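Local coordinates for protein GH5 (Bacteroidetes bacterium AC2a, PDB 4YHE) that probably hydrolyses the internal beta-1,4-glucosidic bonds of cellulose, acting as a family 5 endoglucanase, at residues 157-162 with 205-210; 22-27 with 58-63. One frame throughout, in Å; residues are numbered along the deposited sequence.

The two contacts belong to one eight-stranded beta/alpha barrel, and their centres lie about 16 Å apart. Contact 1 pairs the neighbouring parallel strands 157-160 and 209-212. Contact 2 lies where strand 57-60 runs out into its following loop and meets the loop after strand 16-20. The contacts touch directly: Glu160 OE2 of contact 1 forms a salt bridge of 2.8 Å with Arg59 NH2 of contact 2. This bridge crosses the barrel interior, past the intervening strand 97-101, whose Asn101 bonds both Glu160 and Val62. Family 5 enzymes place their active site at the carboxyl ends of the barrel strands, the end to which 22-27 and 61-63 belong.

Contact 1. Residues 157-162 with 205-210; sequences LVFETL and ETRYIG
Phe159 and Ile209 face each other on adjacent parallel strands of the TIM barrel, with Glu160 and Gly210 the next pair. The backbone ladder starts with a weak bond from Phe159 N to Tyr208 O. It tightens at Gly210 N to Phe159 O, 2.8 Å. Thr161 N then bonds Gly210 O at 3.0 Å. A water bridges Leu157 O and Tyr208 N, just before strand 209-212 begins.

Side chains pack on the outer side, against helix 181-199. Thr161 CG2 meets Ile209 CG2 at 3.7 Å, the two side chains crossing at about a right angle. Glu160 turns the other way, into the barrel, where OE1 hydrogen-bonds Tyr292 OH.

Arg207 adds a side-chain hydrogen bond and the contacts with the Phe159 ring. Its chain is extended through chi1 and chi2 (-177° and 175°), which carries CD over the ring centre, 3.5 Å from the centroid, as a CH-pi contact. The bend at chi3 then directs NE and the guanidinium, which sits off-centre in a cation-pi contact, its plane 39° from the ring. NH2 bonds Asp153 O and Asn204 OD1. Leu157 CD2 lies over one guanidinium face, and Arg207 NH1 donates to Leu157 O at 2.9 Å.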
ATOM      1  N   LEU A 157      -8.318   3.295  12.755  1.00 18.57           N
ATOM      2  CA  LEU A 157      -7.922   4.220  11.670  1.00 18.39           C
ATOM      3  C   LEU A 157      -6.401   4.456  11.718  1.00 18.40           C
ATOM      4  O   LEU A 157      -5.882   4.973  12.702  1.00 20.22           O
ATOM      5  CB  LEU A 157      -8.665   5.551  11.783  1.00 18.16           C
ATOM      6  CG  LEU A 157      -8.313   6.649  10.760  1.00 18.89           C
ATOM      7  CD1 LEU A 157      -8.558   6.138   9.347  1.00 18.70           C
ATOM      8  CD2 LEU A 157      -9.089   7.922  11.002  1.00 19.35           C
ATOM      9  N   VAL A 158      -5.715   4.056  10.642  1.00 18.35           N
ATOM     10  CA  VAL A 158      -4.261   4.161  10.487  1.00 16.46           C
ATOM     11  C   VAL A 158      -3.946   5.273   9.492  1.00 15.89           C
ATOM     12  O   VAL A 158      -4.623   5.398   8.469  1.00 15.50           O
ATOM     13  CB  VAL A 158      -3.678   2.843   9.927  1.00 17.28           C
ATOM     14  CG1 VAL A 158      -2.173   2.950   9.663  1.00 17.57           C
ATOM     15  CG2 VAL A 158      -3.973   1.641  10.824  1.00 17.41           C
ATOM     16  N   PHE A 159      -2.963   6.100   9.807  1.00 15.52           N
ATOM     17  CA  PHE A 159      -2.470   7.084   8.862  1.00 16.71           C
ATOM     18  C   PHE A 159      -1.170   6.555   8.249  1.00 16.75           C
ATOM     19  O   PHE A 159      -0.259   6.149   8.985  1.00 17.75           O
ATOM     20  CB  PHE A 159      -2.150   8.422   9.527  1.00 17.99           C
ATOM     21  CG  PHE A 159      -3.339   9.177  10.053  1.00 18.78           C
ATOM     22  CD1 PHE A 159      -4.632   8.828   9.735  1.00 18.91           C
ATOM     23  CD2 PHE A 159      -3.137  10.282  10.862  1.00 19.77           C
ATOM     24  CE1 PHE A 159      -5.697   9.549  10.237  1.00 19.52           C
ATOM     25  CE2 PHE A 159      -4.196  11.023  11.368  1.00 20.43           C
ATOM     26  CZ  PHE A 159      -5.481  10.652  11.054  1.00 21.40           C
ATOM     27  N   GLU A 160      -1.079   6.587   6.920  1.00 15.41           N
ATOM     28  CA  GLU A 160       0.139   6.253   6.203  1.00 15.18           C
ATOM     29  C   GLU A 160       0.687   7.560   5.623  1.00 15.24           C
ATOM     30  O   GLU A 160      -0.018   8.248   4.888  1.00 15.99           O
ATOM     31  CB  GLU A 160      -0.181   5.235   5.135  1.00 15.34           C
ATOM     32  CG  GLU A 160       0.960   4.861   4.207  1.00 15.79           C
ATOM     33  CD  GLU A 160       0.456   3.961   3.093  1.00 16.45           C
ATOM     34  OE1 GLU A 160       0.137   2.761   3.350  1.00 16.41           O
ATOM     35  OE2 GLU A 160       0.339   4.492   1.967  1.00 17.84           O
ATOM     36  N   THR A 161       1.917   7.906   5.989  1.00 14.96           N
ATOM     37  CA  THR A 161       2.420   9.267   5.814  1.00 15.88           C
ATOM     38  C   THR A 161       2.488   9.739   4.373  1.00 17.41           C
ATOM     39  O   THR A 161       2.184  10.910   4.086  1.00 19.42           O
ATOM     40  CB  THR A 161       3.820   9.452   6.430  1.00 16.49           C
ATOM     41  OG1 THR A 161       4.726   8.453   5.954  1.00 17.10           O
ATOM     42  CG2 THR A 161       3.746   9.355   7.923  1.00 16.71           C
ATOM     43  N   LEU A 162       2.964   8.844   3.514  1.00 16.24           N
ATOM     44  CA  LEU A 162       3.302   9.109   2.124  1.00 18.88           C
ATOM     45  C   LEU A 162       3.125   7.799   1.369  1.00 17.32           C
ATOM     46  O   LEU A 162       2.980   6.745   1.987  1.00 17.09           O
ATOM     47  CB  LEU A 162       4.767   9.510   1.998  1.00 20.36           C
ATOM     48  CG  LEU A 162       5.229  10.661   2.878  1.00 21.25           C
ATOM     49  CD1 LEU A 162       6.742  10.772   2.844  1.00 23.09           C
ATOM     50  CD2 LEU A 162       4.613  11.930   2.335  1.00 23.67           C
ATOM     51  N   GLU A 205      -2.716  10.726  19.222  1.00 32.34           N
ATOM     52  CA  GLU A 205      -1.606  10.504  20.145  1.00 35.09           C
ATOM     53  C   GLU A 205      -1.061   9.105  20.100  1.00 30.98           C
ATOM     54  O   GLU A 205       0.138   8.922  20.214  1.00 31.29           O
ATOM     55  CB  GLU A 205      -2.008  10.796  21.604  1.00 37.33           C
ATOM     56  CG  GLU A 205      -0.894  10.572  22.648  1.00 42.17           C
ATOM     57  CD  GLU A 205       0.157  11.686  22.666  1.00 45.11           C
ATOM     58  OE1 GLU A 205       0.269  12.404  21.642  1.00 50.12           O
ATOM     59  OE2 GLU A 205       0.865  11.868  23.702  1.00 46.03           O
ATOM     60  N   THR A 206      -1.940   8.124  19.998  1.00 29.65           N
ATOM     61  CA  THR A 206      -1.545   6.727  20.041  1.00 30.31           C
ATOM     62  C   THR A 206      -1.982   5.948  18.801  1.00 26.80           C
ATOM     63  O   THR A 206      -2.041   4.725  18.830  1.00 28.81           O
ATOM     64  CB  THR A 206      -2.187   6.066  21.255  1.00 32.14           C
ATOM     65  OG1 THR A 206      -3.592   6.263  21.160  1.00 33.18           O
ATOM     66  CG2 THR A 206      -1.674   6.717  22.525  1.00 34.36           C
ATOM     67  N   ARG A 207      -2.323   6.666  17.735  1.00 23.82           N
ATOM     68  CA  ARG A 207      -2.683   6.053  16.457  1.00 23.25           C
ATOM     69  C   ARG A 207      -1.450   5.355  15.865  1.00 20.92           C
ATOM     70  O   ARG A 207      -0.330   5.879  15.974  1.00 20.73           O
ATOM     71  CB  ARG A 207      -3.143   7.151  15.480  1.00 23.63           C
ATOM     72  CG  ARG A 207      -3.616   6.637  14.127  1.00 24.27           C
ATOM     73  CD  ARG A 207      -4.189   7.719  13.202  1.00 22.51           C
ATOM     74  NE  ARG A 207      -5.098   8.684  13.820  1.00 21.25           N
ATOM     75  CZ  ARG A 207      -6.278   8.418  14.379  1.00 21.85           C
ATOM     76  NH1 ARG A 207      -6.763   7.189  14.438  1.00 22.41           N
ATOM     77  NH2 ARG A 207      -6.991   9.412  14.902  1.00 23.48           N
ATOM     78  N   TYR A 208      -1.654   4.199  15.246  1.00 20.06           N
ATOM     79  CA  TYR A 208      -0.619   3.594  14.407  1.00 19.55           C
ATOM     80  C   TYR A 208      -0.365   4.421  13.169  1.00 19.55           C
ATOM     81  O   TYR A 208      -1.300   4.844  12.502  1.00 18.77           O
ATOM     82  CB  TYR A 208      -0.982   2.194  14.030  1.00 21.11           C
ATOM     83  CG  TYR A 208      -0.871   1.279  15.209  1.00 21.99           C
ATOM     84  CD1 TYR A 208       0.361   0.748  15.569  1.00 23.44           C
ATOM     85  CD2 TYR A 208      -1.970   0.963  15.975  1.00 21.86           C
ATOM     86  CE1 TYR A 208       0.487  -0.078  16.671  1.00 23.68           C
ATOM     87  CE2 TYR A 208      -1.861   0.128  17.078  1.00 23.19           C
ATOM     88  CZ  TYR A 208      -0.623  -0.375  17.424  1.00 23.85           C
ATOM     89  OH  TYR A 208      -0.473  -1.225  18.490  1.00 23.44           O
ATOM     90  N   ILE A 209       0.905   4.667  12.885  1.00 18.71           N
ATOM     91  CA  ILE A 209       1.292   5.395  11.693  1.00 18.38           C
ATOM     92  C   ILE A 209       2.215   4.540  10.820  1.00 17.47           C
ATOM     93  O   ILE A 209       3.262   4.080  11.292  1.00 15.72           O
ATOM     94  CB  ILE A 209       2.018   6.676  12.040  1.00 18.56           C
ATOM     95  CG1 ILE A 209       1.139   7.610  12.894  1.00 19.41           C
ATOM     96  CG2 ILE A 209       2.483   7.375  10.772  1.00 18.06           C
ATOM     97  CD1 ILE A 209       1.900   8.783  13.446  1.00 19.54           C
ATOM     98  N   GLY A 210       1.828   4.340   9.556  1.00 16.41           N
ATOM     99  CA  GLY A 210       2.653   3.617   8.587  1.00 16.01           C
ATOM    100  C   GLY A 210       3.624   4.567   7.919  1.00 15.58           C
ATOM    101  O   GLY A 210       3.235   5.639   7.491  1.00 15.09           O
TER
HETATM  102  O   HOH W   1      -4.250   3.275  14.266  1.00 21.26           O

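Contact 2. Residues 22-27 with 58-63; sequences NQMDAH and VRIPVT
Thr63 OG1 donates to Asp25 O at 2.6 Å, the shortest polar bond between 22-27 and 58-63. The backbone of Thr63 takes the neighbouring carbonyl: its N donates to Met24 O at 3.0 Å. That N-H points almost straight at the oxygen (177°) but reaches it from above the carbonyl plane. OG1 stands beside the backbone N, anti to the carbonyl carbon (chi1 -68°). One residue therefore grips two successive carbonyls of a type I beta turn, Gln23 to Ala26.

The turn is also held from within. Ala26 N bonds Gln23 O. The Asp25 carboxylate folds back toward the start of the segment and accepts two backbone N-H groups. Asn22 N meets Asp25 OD2 on its syn side at 2.9 Å. Gln23 N meets Asp25 OD1 at 2.8 Å, from well above the carboxylate plane. Pro61 lies against this group, its CG 3.6 Å from Asp25 OD1, and Trp331 of the last barrel strand also touches Asp25.

Pro61 O is reached through water 2, which donates to it and accepts from Met24 N. Met24 CB rests 3.4 Å from Pro61 O. Met24 CB also packs at 4.1 Å against Val62 CG2. Beyond CB the Met24 chain bends away to Trp80, Arg83 and Leu87 of helix 78-93.

The contact thus fastens the loop after the first barrel strand to the loop after the second, near the carboxyl end of the barrel. All the residues that touch are buried. The two backbone amides on Asp25 would tend to stabilise its ionised form. Its bonds tie the carboxylate to the chain at the start of the turn, consistent with a fixed placement of the two carbonyls that Thr63 grips.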
ATOM      1  N   ASN A  22      -7.259   3.687  -7.783  1.00 16.01           N
ATOM      2  CA  ASN A  22      -7.699   4.474  -8.940  1.00 16.01           C
ATOM      3  C   ASN A  22      -9.069   5.112  -8.645  1.00 16.61           C
ATOM      4  O   ASN A  22      -9.963   5.155  -9.507  1.00 16.67           O
ATOM      5  CB  ASN A  22      -7.756   3.652 -10.245  1.00 17.33           C
ATOM      6  CG  ASN A  22      -6.387   3.376 -10.860  1.00 17.09           C
ATOM      7  OD1 ASN A  22      -5.337   3.501 -10.222  1.00 16.27           O
ATOM      8  ND2 ASN A  22      -6.403   2.960 -12.128  1.00 17.84           N
ATOM      9  N   GLN A  23      -9.181   5.654  -7.432  1.00 15.43           N
ATOM     10  CA  GLN A  23     -10.401   6.172  -6.878  1.00 15.51           C
ATOM     11  C   GLN A  23     -10.175   7.581  -6.289  1.00 15.58           C
ATOM     12  O   GLN A  23     -10.002   8.563  -7.096  1.00 16.04           O
ATOM     13  CB  GLN A  23     -10.924   5.161  -5.838  1.00 16.23           C
ATOM     14  CG  GLN A  23     -12.344   5.429  -5.397  1.00 16.43           C
ATOM     15  CD  GLN A  23     -13.395   4.636  -6.168  1.00 16.62           C
ATOM     16  OE1 GLN A  23     -13.103   3.698  -6.923  1.00 16.44           O
ATOM     17  NE2 GLN A  23     -14.636   5.013  -5.962  1.00 18.68           N
ATOM     18  N   MET A  24     -10.103   7.740  -4.957  1.00 15.10           N
ATOM     19  CA  MET A  24      -9.759   9.046  -4.386  1.00 15.40           C
ATOM     20  C   MET A  24      -8.343   9.495  -4.765  1.00 15.87           C
ATOM     21  O   MET A  24      -8.009  10.661  -4.602  1.00 16.00           O
ATOM     22  CB  MET A  24      -9.937   9.111  -2.884  1.00 15.57           C
ATOM     23  CG  MET A  24     -11.346   8.881  -2.386  1.00 15.77           C
ATOM     24  SD  MET A  24     -12.550  10.132  -2.917  1.00 17.92           S
ATOM     25  CE  MET A  24     -12.143  11.419  -1.738  1.00 17.32           C
ATOM     26  N   ASP A  25      -7.528   8.566  -5.257  1.00 15.74           N
ATOM     27  CA  ASP A  25      -6.184   8.871  -5.742  1.00 16.17           C
ATOM     28  C   ASP A  25      -6.132   9.351  -7.212  1.00 15.92           C
ATOM     29  O   ASP A  25      -5.098   9.865  -7.642  1.00 15.64           O
ATOM     30  CB  ASP A  25      -5.256   7.653  -5.552  1.00 16.28           C
ATOM     31  CG  ASP A  25      -5.918   6.308  -5.968  1.00 17.27           C
ATOM     32  OD1 ASP A  25      -7.093   6.039  -5.597  1.00 18.30           O
ATOM     33  OD2 ASP A  25      -5.248   5.498  -6.623  1.00 18.36           O
ATOM     34  N   ALA A  26      -7.213   9.152  -7.967  1.00 15.76           N
ATOM     35  CA  ALA A  26      -7.245   9.413  -9.400  1.00 15.97           C
ATOM     36  C   ALA A  26      -7.195  10.930  -9.617  1.00 16.30           C
ATOM     37  O   ALA A  26      -7.798  11.694  -8.859  1.00 16.03           O
ATOM     38  CB  ALA A  26      -8.519   8.866  -9.998  1.00 16.37           C
ATOM     39  N   HIS A  27      -6.486  11.355 -10.645  1.00 17.75           N
ATOM     40  CA  HIS A  27      -6.329  12.769 -10.897  1.00 18.08           C
ATOM     41  C   HIS A  27      -5.972  13.021 -12.348  1.00 19.53           C
ATOM     42  O   HIS A  27      -5.494  12.148 -13.053  1.00 18.96           O
ATOM     43  CB  HIS A  27      -5.210  13.318 -10.047  1.00 19.09           C
ATOM     44  CG  HIS A  27      -3.888  12.684 -10.347  1.00 19.91           C
ATOM     45  ND1 HIS A  27      -2.969  13.262 -11.193  1.00 19.63           N
ATOM     46  CD2 HIS A  27      -3.350  11.504  -9.955  1.00 19.47           C
ATOM     47  CE1 HIS A  27      -1.916  12.471 -11.304  1.00 20.34           C
ATOM     48  NE2 HIS A  27      -2.122  11.397 -10.564  1.00 20.05           N
ATOM     49  N   VAL A  58      -8.840  -2.099   4.807  1.00 15.82           N
ATOM     50  CA  VAL A  58      -9.025  -1.436   3.538  1.00 15.15           C
ATOM     51  C   VAL A  58      -8.126  -0.225   3.511  1.00 14.19           C
ATOM     52  O   VAL A  58      -8.031   0.523   4.480  1.00 13.79           O
ATOM     53  CB  VAL A  58     -10.512  -1.065   3.269  1.00 16.20           C
ATOM     54  CG1 VAL A  58     -11.079  -0.165   4.379  1.00 16.49           C
ATOM     55  CG2 VAL A  58     -10.653  -0.348   1.923  1.00 15.79           C
ATOM     56  N   ARG A  59      -7.436  -0.032   2.395  1.00 14.06           N
ATOM     57  CA  ARG A  59      -6.646   1.167   2.223  1.00 13.84           C
ATOM     58  C   ARG A  59      -7.380   2.063   1.218  1.00 14.43           C
ATOM     59  O   ARG A  59      -7.815   1.616   0.140  1.00 15.83           O
ATOM     60  CB  ARG A  59      -5.237   0.819   1.763  1.00 14.41           C
ATOM     61  CG  ARG A  59      -4.289   1.974   1.443  1.00 14.46           C
ATOM     62  CD  ARG A  59      -2.891   1.354   1.293  1.00 14.47           C
ATOM     63  NE  ARG A  59      -1.771   2.227   0.940  1.00 13.84           N
ATOM     64  CZ  ARG A  59      -1.348   2.509  -0.295  1.00 14.06           C
ATOM     65  NH1 ARG A  59      -1.993   2.075  -1.362  1.00 13.64           N
ATOM     66  NH2 ARG A  59      -0.258   3.267  -0.461  1.00 14.34           N
ATOM     67  N   ILE A  60      -7.506   3.332   1.589  1.00 14.55           N
ATOM     68  CA  ILE A  60      -8.193   4.333   0.796  1.00 14.48           C
ATOM     69  C   ILE A  60      -7.136   5.367   0.419  1.00 13.69           C
ATOM     70  O   ILE A  60      -6.904   6.302   1.168  1.00 15.15           O
ATOM     71  CB  ILE A  60      -9.338   4.967   1.573  1.00 15.80           C
ATOM     72  CG1 ILE A  60     -10.393   3.900   1.916  1.00 16.93           C
ATOM     73  CG2 ILE A  60     -10.033   6.044   0.765  1.00 16.47           C
ATOM     74  CD1 ILE A  60     -11.334   4.318   3.027  1.00 18.27           C
ATOM     75  N   PRO A  61      -6.421   5.130  -0.673  1.00 13.44           N
ATOM     76  CA  PRO A  61      -5.373   6.131  -1.042  1.00 13.04           C
ATOM     77  C   PRO A  61      -6.081   7.425  -1.440  1.00 13.84           C
ATOM     78  O   PRO A  61      -7.141   7.369  -2.089  1.00 13.24           O
ATOM     79  CB  PRO A  61      -4.687   5.488  -2.253  1.00 13.79           C
ATOM     80  CG  PRO A  61      -5.634   4.441  -2.764  1.00 14.02           C
ATOM     81  CD  PRO A  61      -6.529   4.035  -1.641  1.00 13.63           C
ATOM     82  N   VAL A  62      -5.520   8.588  -1.075  1.00 15.56           N
ATOM     83  CA  VAL A  62      -6.169   9.835  -1.396  1.00 14.70           C
ATOM     84  C   VAL A  62      -5.129  10.760  -1.993  1.00 15.31           C
ATOM     85  O   VAL A  62      -4.082  10.941  -1.399  1.00 15.26           O
ATOM     86  CB  VAL A  62      -6.739  10.502  -0.141  1.00 15.55           C
ATOM     87  CG1 VAL A  62      -7.345  11.849  -0.518  1.00 16.73           C
ATOM     88  CG2 VAL A  62      -7.759   9.586   0.551  1.00 16.06           C
ATOM     89  N   THR A  63      -5.444  11.336  -3.142  1.00 14.61           N
ATOM     90  CA  THR A  63      -4.565  12.355  -3.750  1.00 16.29           C
ATOM     91  C   THR A  63      -5.187  13.691  -3.370  1.00 17.35           C
ATOM     92  O   THR A  63      -6.395  13.877  -3.567  1.00 17.88           O
ATOM     93  CB  THR A  63      -4.522  12.188  -5.255  1.00 16.02           C
ATOM     94  OG1 THR A  63      -3.842  10.973  -5.610  1.00 15.85           O
ATOM     95  CG2 THR A  63      -3.799  13.398  -5.933  1.00 16.53           C
TER
HETATM   96  O   HOH W   2      -9.345   5.845  -2.795  1.00 14.29           O